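Local coordinates for protein alpha-galactosidase 1 (Saccharomyces cerevisiae, PDB 3LRK) that catalyses the hydrolysis of terminal, non-reducing alpha-D-galactose residues from alpha-D-galactosides, as a secreted, glycosylated homotetramer of the GH27 family, at residues D273-K277 with K300-I306; K277-S281 with W397-V401; Q340-W346 with V357-G363. The protein carries 1 engineered substitution. All coordinates share one frame; numbering follows the deposited sequence.

In the fold
Contact 1 packs the first turn of helix 273-285 against helix 301-307 inside the alpha/beta-barrel domain and carries a glycan N-acetylglucosamine on S302; contact 2 docks the next turn on a loop of the C-terminal beta-sandwich domain. Their centres are about 7 Å apart; they share K277, and a salt bridge from D273 of contact 1 to R400 of contact 2 ties them. Contact 3, a hairpin of the sandwich centred about 16 Å from the centre of contact 2, meets the same helix where L360 CD1 lies 3.9 Å from A278 CB. Contacts 1 and 2 sit away from the catalytic residues, whereas the W346 side chain of contact 3 is about 10 Å from that of substrate-binding Q251.

Contact 1. Residues D273-K277 with K300-I306; sequences DDEEK and KASSYSI. With NAG (2-acetamido-2-deoxy-beta-D-glucopyranose), chain F.
The carboxylate of E276 reaches across to both S303 and K300. S303 OG donates to E276 OE1 at 2.7 Å, meeting the syn lone pair of that oxygen, while K300 NZ meets E276 OE2 at 3.2 Å in a salt bridge whose hydrogen bond is weak. K300 NZ also donates to S303 OG at 2.8 Å, so lysine, serine and glutamate close a triangle, and the backbone N of G267 gives OE2 a further donor. Two conformations build it: the E276 chain runs out extended beyond CG (chi2 -172°), and the K300 chain, coming from the opposite direction, bends at its last torsion (chi4 -66°). With an alanine in place of E276, the K300 ammonium would probably be left without its carboxylate mate and the S303 hydroxyl without its acceptor. Behind this group I306 points at the other helix, its CD1 lying 3.5 Å from E276 CB and 3.4 Å from D273 OD1. The D273 carboxylate finds its salt-bridge partner in R400. At the outer end an N-acetylglucosamine is held by a hydrogen bond of 3.0 Å between S302 OG and NAG O6, and D273 CB packs on its O4; the glycosylated N403 completes that sugar's site. The two helix segments run nearly parallel, 20° apart, as neighbouring outer helices of the TIM barrel.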
# COMPACT_ATOMS: atom_id res chain seq x y z
N ASP A 273 -6.49 -31.97 -20.62
CA ASP A 273 -6.59 -32.96 -19.56
C ASP A 273 -5.52 -32.73 -18.49
O ASP A 273 -5.79 -32.86 -17.30
CB ASP A 273 -6.49 -34.39 -20.11
CG ASP A 273 -6.89 -35.45 -19.08
OD1 ASP A 273 -7.97 -35.32 -18.46
OD2 ASP A 273 -6.11 -36.41 -18.89
N ASP A 274 -4.31 -32.39 -18.92
CA ASP A 274 -3.25 -32.06 -17.97
C ASP A 274 -3.60 -30.84 -17.11
O ASP A 274 -3.36 -30.86 -15.90
CB ASP A 274 -1.92 -31.83 -18.69
CG ASP A 274 -1.32 -33.12 -19.18
OD1 ASP A 274 -1.15 -34.05 -18.36
OD2 ASP A 274 -1.02 -33.20 -20.39
N GLU A 275 -4.15 -29.81 -17.74
CA GLU A 275 -4.56 -28.59 -17.05
C GLU A 275 -5.64 -28.87 -16.00
O GLU A 275 -5.57 -28.33 -14.89
CB GLU A 275 -5.04 -27.52 -18.04
CG GLU A 275 -3.91 -26.84 -18.81
CD GLU A 275 -4.37 -25.85 -19.88
OE1 GLU A 275 -5.51 -25.96 -20.38
OE2 GLU A 275 -3.58 -24.96 -20.23
N GLU A 276 -6.61 -29.71 -16.34
CA GLU A 276 -7.67 -30.09 -15.41
C GLU A 276 -7.14 -30.94 -14.24
O GLU A 276 -7.60 -30.77 -13.12
CB GLU A 276 -8.82 -30.80 -16.14
CG GLU A 276 -9.66 -29.85 -17.00
CD GLU A 276 -10.92 -30.49 -17.58
OE1 GLU A 276 -11.20 -31.67 -17.30
OE2 GLU A 276 -11.63 -29.78 -18.33
N LYS A 277 -6.16 -31.81 -14.51
CA LYS A 277 -5.55 -32.63 -13.44
C LYS A 277 -4.75 -31.78 -12.46
O LYS A 277 -4.83 -31.98 -11.24
CB LYS A 277 -4.62 -33.71 -14.03
CG LYS A 277 -5.33 -34.85 -14.78
CD LYS A 277 -4.47 -36.12 -14.79
CE LYS A 277 -3.23 -35.97 -15.66
NZ LYS A 277 -2.43 -37.22 -15.68
N LYS A 300 -18.02 -34.07 -20.00
CA LYS A 300 -17.24 -35.03 -20.79
C LYS A 300 -16.53 -36.06 -19.92
O LYS A 300 -16.33 -35.84 -18.72
CB LYS A 300 -16.28 -34.33 -21.77
CG LYS A 300 -15.07 -33.63 -21.16
CD LYS A 300 -14.33 -32.86 -22.25
CE LYS A 300 -12.96 -32.39 -21.80
NZ LYS A 300 -13.06 -31.38 -20.69
N ALA A 301 -16.15 -37.17 -20.55
CA ALA A 301 -15.56 -38.34 -19.89
C ALA A 301 -14.31 -38.05 -19.07
O ALA A 301 -14.22 -38.44 -17.90
CB ALA A 301 -15.29 -39.44 -20.91
N SER A 302 -13.32 -37.38 -19.68
CA SER A 302 -12.06 -37.11 -18.99
C SER A 302 -12.27 -36.25 -17.75
O SER A 302 -11.60 -36.43 -16.73
CB SER A 302 -11.02 -36.47 -19.92
OG SER A 302 -11.45 -35.22 -20.45
N SER A 303 -13.20 -35.30 -17.84
CA SER A 303 -13.50 -34.40 -16.73
C SER A 303 -14.20 -35.15 -15.60
O SER A 303 -13.86 -34.97 -14.42
CB SER A 303 -14.33 -33.21 -17.20
OG SER A 303 -13.60 -32.45 -18.15
N TYR A 304 -15.17 -35.99 -15.95
CA TYR A 304 -15.84 -36.87 -14.99
C TYR A 304 -14.86 -37.72 -14.17
O TYR A 304 -14.99 -37.81 -12.96
CB TYR A 304 -16.89 -37.75 -15.68
CG TYR A 304 -17.56 -38.78 -14.80
CD1 TYR A 304 -18.24 -38.41 -13.62
CD2 TYR A 304 -17.55 -40.13 -15.15
CE1 TYR A 304 -18.85 -39.38 -12.82
CE2 TYR A 304 -18.16 -41.08 -14.37
CZ TYR A 304 -18.81 -40.72 -13.21
OH TYR A 304 -19.40 -41.72 -12.46
N SER A 305 -13.87 -38.34 -14.82
CA SER A 305 -12.94 -39.19 -14.08
C SER A 305 -11.94 -38.38 -13.24
O SER A 305 -11.33 -38.91 -12.31
CB SER A 305 -12.20 -40.16 -15.00
OG SER A 305 -11.39 -39.48 -15.91
N ILE A 306 -11.76 -37.11 -13.58
CA ILE A 306 -10.99 -36.20 -12.72
C ILE A 306 -11.76 -35.95 -11.41
O ILE A 306 -11.24 -36.19 -10.31
CB ILE A 306 -10.58 -34.91 -13.47
CG1 ILE A 306 -9.46 -35.24 -14.47
CG2 ILE A 306 -10.10 -33.81 -12.49
CD1 ILE A 306 -9.25 -34.22 -15.56
C1 NAG F . -9.31 -39.05 -22.32
C2 NAG F . -7.84 -39.31 -22.66
C3 NAG F . -6.99 -38.03 -22.63
C4 NAG F . -7.67 -36.86 -23.36
C5 NAG F . -9.14 -36.75 -22.97
C6 NAG F . -9.84 -35.67 -23.80
C7 NAG F . -7.02 -41.55 -22.23
C8 NAG F . -7.72 -42.68 -21.52
N2 NAG F . -7.25 -40.32 -21.79
O3 NAG F . -5.75 -38.26 -23.27
O4 NAG F . -6.98 -35.67 -23.06
O5 NAG F . -9.79 -38.00 -23.15
O6 NAG F . -11.17 -35.53 -23.38
O7 NAG F . -6.26 -41.79 -23.18

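Contact 2. Residues K277-S281 with W397-V401; sequences KAHFS and WANRV
K277 lays the middle of its side chain over one face of the W397 indole, CD standing 3.8 Å from W397 CD2 and above the centre of the ring system. The chain runs extended to CD and then bends (chi3 -69°). With CD over the six-membered ring this is chiefly a CH-pi contact; the ammonium, 27° off the normal of the five-membered ring, adds at most a weak cation-pi attraction. The edge of the same indole is held by S281. W397 NE1 donates to S281 OG at 2.8 Å with the oxygen in the ring plane, although the bond is bent, with an angle of 144° at the hydrogen. S281 OG in turn donates to K277 O at 2.7 Å. Having OG anti to the carbonyl carbon is what folds the serine hydroxyl back onto its own helix, and K277 O receives S281 OG and S281 N from opposite faces of its plane. Here the barrel domain meets the beta-sandwich domain: the helix belongs to the first, the loop between strand 391-395 and helix 403-410 to the second. F280 meets the far end of the indole at an oblique tilt, CD2 lying 4.1 Å from W397 CH2. R400, bent at chi2 and chi3, brings NH2 to 3.4 Å from K277 CD. That leaves two positive groups close, K277 NZ and R400 NH2 being 4.3 Å apart. A water at the edge of the guanidinium accepts from K277 NZ at 2.9 Å and from R400 NH2 at 2.8 Å, and is likely to ease the repulsion; R400 also has a salt bridge to D273, and its NH1 reaches S305 OG.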
# COMPACT_ATOMS: atom_id res chain seq x y z
N LYS A 277 -6.16 -31.81 -14.51
CA LYS A 277 -5.55 -32.63 -13.44
C LYS A 277 -4.75 -31.78 -12.46
O LYS A 277 -4.83 -31.98 -11.24
CB LYS A 277 -4.62 -33.71 -14.03
CG LYS A 277 -5.33 -34.85 -14.78
CD LYS A 277 -4.47 -36.12 -14.79
CE LYS A 277 -3.23 -35.97 -15.66
NZ LYS A 277 -2.43 -37.22 -15.68
N ALA A 278 -3.97 -30.85 -13.00
CA ALA A 278 -3.19 -29.89 -12.21
C ALA A 278 -4.11 -29.06 -11.32
O ALA A 278 -3.86 -28.90 -10.13
CB ALA A 278 -2.38 -28.99 -13.13
N HIS A 279 -5.19 -28.55 -11.92
CA HIS A 279 -6.17 -27.69 -11.26
C HIS A 279 -6.90 -28.43 -10.12
O HIS A 279 -6.94 -27.95 -8.98
CB HIS A 279 -7.12 -27.14 -12.34
CG HIS A 279 -8.31 -26.39 -11.82
ND1 HIS A 279 -8.26 -25.50 -10.77
CD2 HIS A 279 -9.59 -26.36 -12.28
CE1 HIS A 279 -9.46 -24.99 -10.57
NE2 HIS A 279 -10.28 -25.48 -11.47
N PHE A 280 -7.43 -29.62 -10.41
CA PHE A 280 -8.12 -30.43 -9.41
C PHE A 280 -7.18 -30.86 -8.27
O PHE A 280 -7.54 -30.75 -7.09
CB PHE A 280 -8.81 -31.64 -10.06
CG PHE A 280 -9.69 -32.43 -9.14
CD1 PHE A 280 -10.95 -31.95 -8.75
CD2 PHE A 280 -9.28 -33.69 -8.68
CE1 PHE A 280 -11.78 -32.69 -7.91
CE2 PHE A 280 -10.10 -34.45 -7.83
CZ PHE A 280 -11.35 -33.96 -7.44
N SER A 281 -5.98 -31.32 -8.63
CA SER A 281 -4.98 -31.78 -7.66
C SER A 281 -4.50 -30.66 -6.74
O SER A 281 -4.32 -30.88 -5.54
CB SER A 281 -3.76 -32.39 -8.37
OG SER A 281 -4.13 -33.50 -9.16
N TRP A 397 -2.54 -40.43 -9.42
CA TRP A 397 -3.35 -40.44 -10.65
C TRP A 397 -3.47 -41.82 -11.32
O TRP A 397 -4.22 -41.99 -12.28
CB TRP A 397 -2.91 -39.35 -11.63
CG TRP A 397 -3.48 -38.02 -11.20
CD1 TRP A 397 -2.82 -36.99 -10.60
CD2 TRP A 397 -4.86 -37.62 -11.28
NE1 TRP A 397 -3.69 -35.96 -10.33
CE2 TRP A 397 -4.95 -36.32 -10.73
CE3 TRP A 397 -6.02 -38.23 -11.77
CZ2 TRP A 397 -6.16 -35.63 -10.66
CZ3 TRP A 397 -7.23 -37.53 -11.71
CH2 TRP A 397 -7.28 -36.25 -11.15
N ALA A 398 -2.76 -42.80 -10.77
CA ALA A 398 -2.89 -44.19 -11.20
C ALA A 398 -4.31 -44.70 -10.93
O ALA A 398 -4.98 -44.26 -10.00
CB ALA A 398 -1.88 -45.06 -10.50
N ASN A 399 -4.75 -45.64 -11.77
CA ASN A 399 -6.06 -46.28 -11.62
C ASN A 399 -7.24 -45.31 -11.73
O ASN A 399 -8.27 -45.51 -11.10
CB ASN A 399 -6.14 -47.07 -10.30
CG ASN A 399 -4.99 -48.04 -10.11
OD1 ASN A 399 -4.44 -48.57 -11.08
ND2 ASN A 399 -4.60 -48.26 -8.86
N ARG A 400 -7.08 -44.26 -12.53
CA ARG A 400 -8.19 -43.35 -12.78
C ARG A 400 -9.18 -44.05 -13.71
O ARG A 400 -8.80 -44.90 -14.52
CB ARG A 400 -7.70 -42.00 -13.32
CG ARG A 400 -8.12 -41.68 -14.73
CD ARG A 400 -8.47 -40.21 -14.89
NE ARG A 400 -7.40 -39.48 -15.55
CZ ARG A 400 -7.57 -38.45 -16.37
NH1 ARG A 400 -8.77 -37.98 -16.66
NH2 ARG A 400 -6.50 -37.88 -16.91
N VAL A 401 -10.46 -43.70 -13.59
CA VAL A 401 -11.49 -44.30 -14.45
C VAL A 401 -11.17 -43.95 -15.90
O VAL A 401 -11.05 -42.77 -16.24
CB VAL A 401 -12.92 -43.81 -14.06
CG1 VAL A 401 -13.96 -44.40 -15.00
CG2 VAL A 401 -13.24 -44.16 -12.61
O HOH W 1 -4.25 -39.45 -16.17

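Contact 3. Residues Q340-W346 with V357-G363; sequences QGEIQMW and VALLNGG
G362 O is gripped by two waters, each donating to it at 2.7 Å. One of them also donates to Q340 O, while the other accepts a weak bond from E342 N, so water joins the chains where G362 N gives E342 O only a weak bond. Further in, the direct bonds are straight. L360 N reaches Q344 O at 2.7 Å and Q344 N returns to L360 O at 2.9 Å; W346 and A358 form the next hydrogen-bonded pair. On the face of Q344 and W346, the indole NE1 donates to Q344 OE1 at 2.7 Å, lying in the carbonyl plane. Q344 NE2 gives a bond to E342 OE1 and another to N244, which fixes the flip of this buried amide. L360 runs alongside, CD2 at 3.7 Å from Q344 OE1. On the reverse face M345 CG and L359 CD2 are tightly packed at 3.3 Å. N361, its CG anti to N (chi1 -178°), takes G363 N on OD1 at 3.1 Å, an Asx turn at the strand's last residue, while its ND2 bonds V457 O. This is an antiparallel beta hairpin of the C-terminal sandwich, with W346 and A358 packed on barrel helix 273-285.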
# COMPACT_ATOMS: atom_id res chain seq x y z
N GLN A 340 3.65 -16.79 -20.14
CA GLN A 340 3.66 -17.37 -18.79
C GLN A 340 4.39 -18.70 -18.75
O GLN A 340 4.24 -19.52 -19.66
CB GLN A 340 2.24 -17.53 -18.27
CG GLN A 340 1.38 -16.26 -18.41
CD GLN A 340 1.93 -15.10 -17.61
OE1 GLN A 340 1.94 -15.14 -16.39
NE2 GLN A 340 2.39 -14.06 -18.30
N GLY A 341 5.16 -18.93 -17.69
CA GLY A 341 5.83 -20.21 -17.51
C GLY A 341 6.61 -20.28 -16.21
O GLY A 341 7.60 -19.57 -16.02
N GLU A 342 6.15 -21.14 -15.32
CA GLU A 342 6.81 -21.35 -14.05
C GLU A 342 6.64 -22.80 -13.61
O GLU A 342 5.71 -23.48 -14.04
CB GLU A 342 6.26 -20.39 -12.97
CG GLU A 342 4.76 -20.51 -12.69
CD GLU A 342 4.25 -19.44 -11.74
OE1 GLU A 342 4.69 -19.40 -10.58
OE2 GLU A 342 3.39 -18.63 -12.15
N ILE A 343 7.56 -23.25 -12.77
CA ILE A 343 7.50 -24.60 -12.21
C ILE A 343 7.50 -24.50 -10.69
O ILE A 343 8.15 -23.61 -10.12
CB ILE A 343 8.66 -25.49 -12.72
CG1 ILE A 343 10.03 -24.82 -12.46
CG2 ILE A 343 8.46 -25.80 -14.21
CD1 ILE A 343 11.22 -25.78 -12.42
N GLN A 344 6.75 -25.38 -10.04
CA GLN A 344 6.59 -25.33 -8.59
C GLN A 344 6.67 -26.73 -7.98
O GLN A 344 6.28 -27.72 -8.60
CB GLN A 344 5.27 -24.67 -8.19
CG GLN A 344 4.95 -23.35 -8.92
CD GLN A 344 3.70 -22.66 -8.39
OE1 GLN A 344 2.96 -23.22 -7.58
NE2 GLN A 344 3.46 -21.43 -8.84
N MET A 345 7.18 -26.78 -6.76
CA MET A 345 7.09 -27.96 -5.93
C MET A 345 6.30 -27.63 -4.67
O MET A 345 6.57 -26.63 -4.01
CB MET A 345 8.47 -28.45 -5.53
CG MET A 345 8.53 -29.92 -5.25
SD MET A 345 9.54 -30.33 -3.83
CE MET A 345 8.24 -30.32 -2.62
N TRP A 346 5.32 -28.48 -4.35
CA TRP A 346 4.55 -28.36 -3.12
C TRP A 346 4.69 -29.64 -2.32
O TRP A 346 4.92 -30.72 -2.88
CB TRP A 346 3.08 -28.09 -3.41
CG TRP A 346 2.76 -26.77 -4.10
CD1 TRP A 346 3.14 -26.38 -5.35
CD2 TRP A 346 1.94 -25.70 -3.58
NE1 TRP A 346 2.63 -25.13 -5.64
CE2 TRP A 346 1.88 -24.70 -4.57
CE3 TRP A 346 1.24 -25.50 -2.38
CZ2 TRP A 346 1.18 -23.50 -4.39
CZ3 TRP A 346 0.53 -24.31 -2.20
CH2 TRP A 346 0.51 -23.32 -3.20
N VAL A 357 3.11 -34.81 -2.22
CA VAL A 357 4.10 -34.06 -2.98
C VAL A 357 3.51 -33.72 -4.35
O VAL A 357 2.88 -34.57 -4.99
CB VAL A 357 5.43 -34.84 -3.11
CG1 VAL A 357 6.49 -34.01 -3.83
CG2 VAL A 357 5.94 -35.24 -1.74
N ALA A 358 3.69 -32.47 -4.77
CA ALA A 358 3.26 -32.05 -6.11
C ALA A 358 4.45 -31.48 -6.86
O ALA A 358 5.13 -30.57 -6.38
CB ALA A 358 2.13 -31.02 -6.03
N LEU A 359 4.72 -32.03 -8.04
CA LEU A 359 5.65 -31.41 -8.97
C LEU A 359 4.84 -30.79 -10.10
O LEU A 359 4.23 -31.49 -10.91
CB LEU A 359 6.70 -32.41 -9.46
CG LEU A 359 7.73 -32.81 -8.40
CD1 LEU A 359 8.56 -34.02 -8.84
CD2 LEU A 359 8.64 -31.63 -8.06
N LEU A 360 4.82 -29.46 -10.13
CA LEU A 360 3.91 -28.74 -11.00
C LEU A 360 4.67 -28.05 -12.13
O LEU A 360 5.53 -27.20 -11.89
CB LEU A 360 3.08 -27.74 -10.17
CG LEU A 360 2.03 -26.84 -10.83
CD1 LEU A 360 0.89 -27.66 -11.44
CD2 LEU A 360 1.50 -25.85 -9.80
N ASN A 361 4.33 -28.43 -13.35
CA ASN A 361 4.98 -27.89 -14.54
C ASN A 361 4.07 -26.87 -15.24
O ASN A 361 3.29 -27.23 -16.12
CB ASN A 361 5.38 -29.02 -15.50
CG ASN A 361 6.10 -28.51 -16.75
OD1 ASN A 361 6.54 -27.37 -16.81
ND2 ASN A 361 6.20 -29.37 -17.76
N GLY A 362 4.21 -25.61 -14.86
CA GLY A 362 3.44 -24.54 -15.50
C GLY A 362 4.08 -24.02 -16.78
O GLY A 362 3.59 -23.05 -17.35
N GLY A 363 5.17 -24.65 -17.21
CA GLY A 363 5.84 -24.29 -18.46
C GLY A 363 5.13 -24.84 -19.69
O GLY A 363 4.24 -25.69 -19.58
O HOH W 2 3.24 -21.98 -19.80
O HOH W 3 3.11 -21.17 -15.48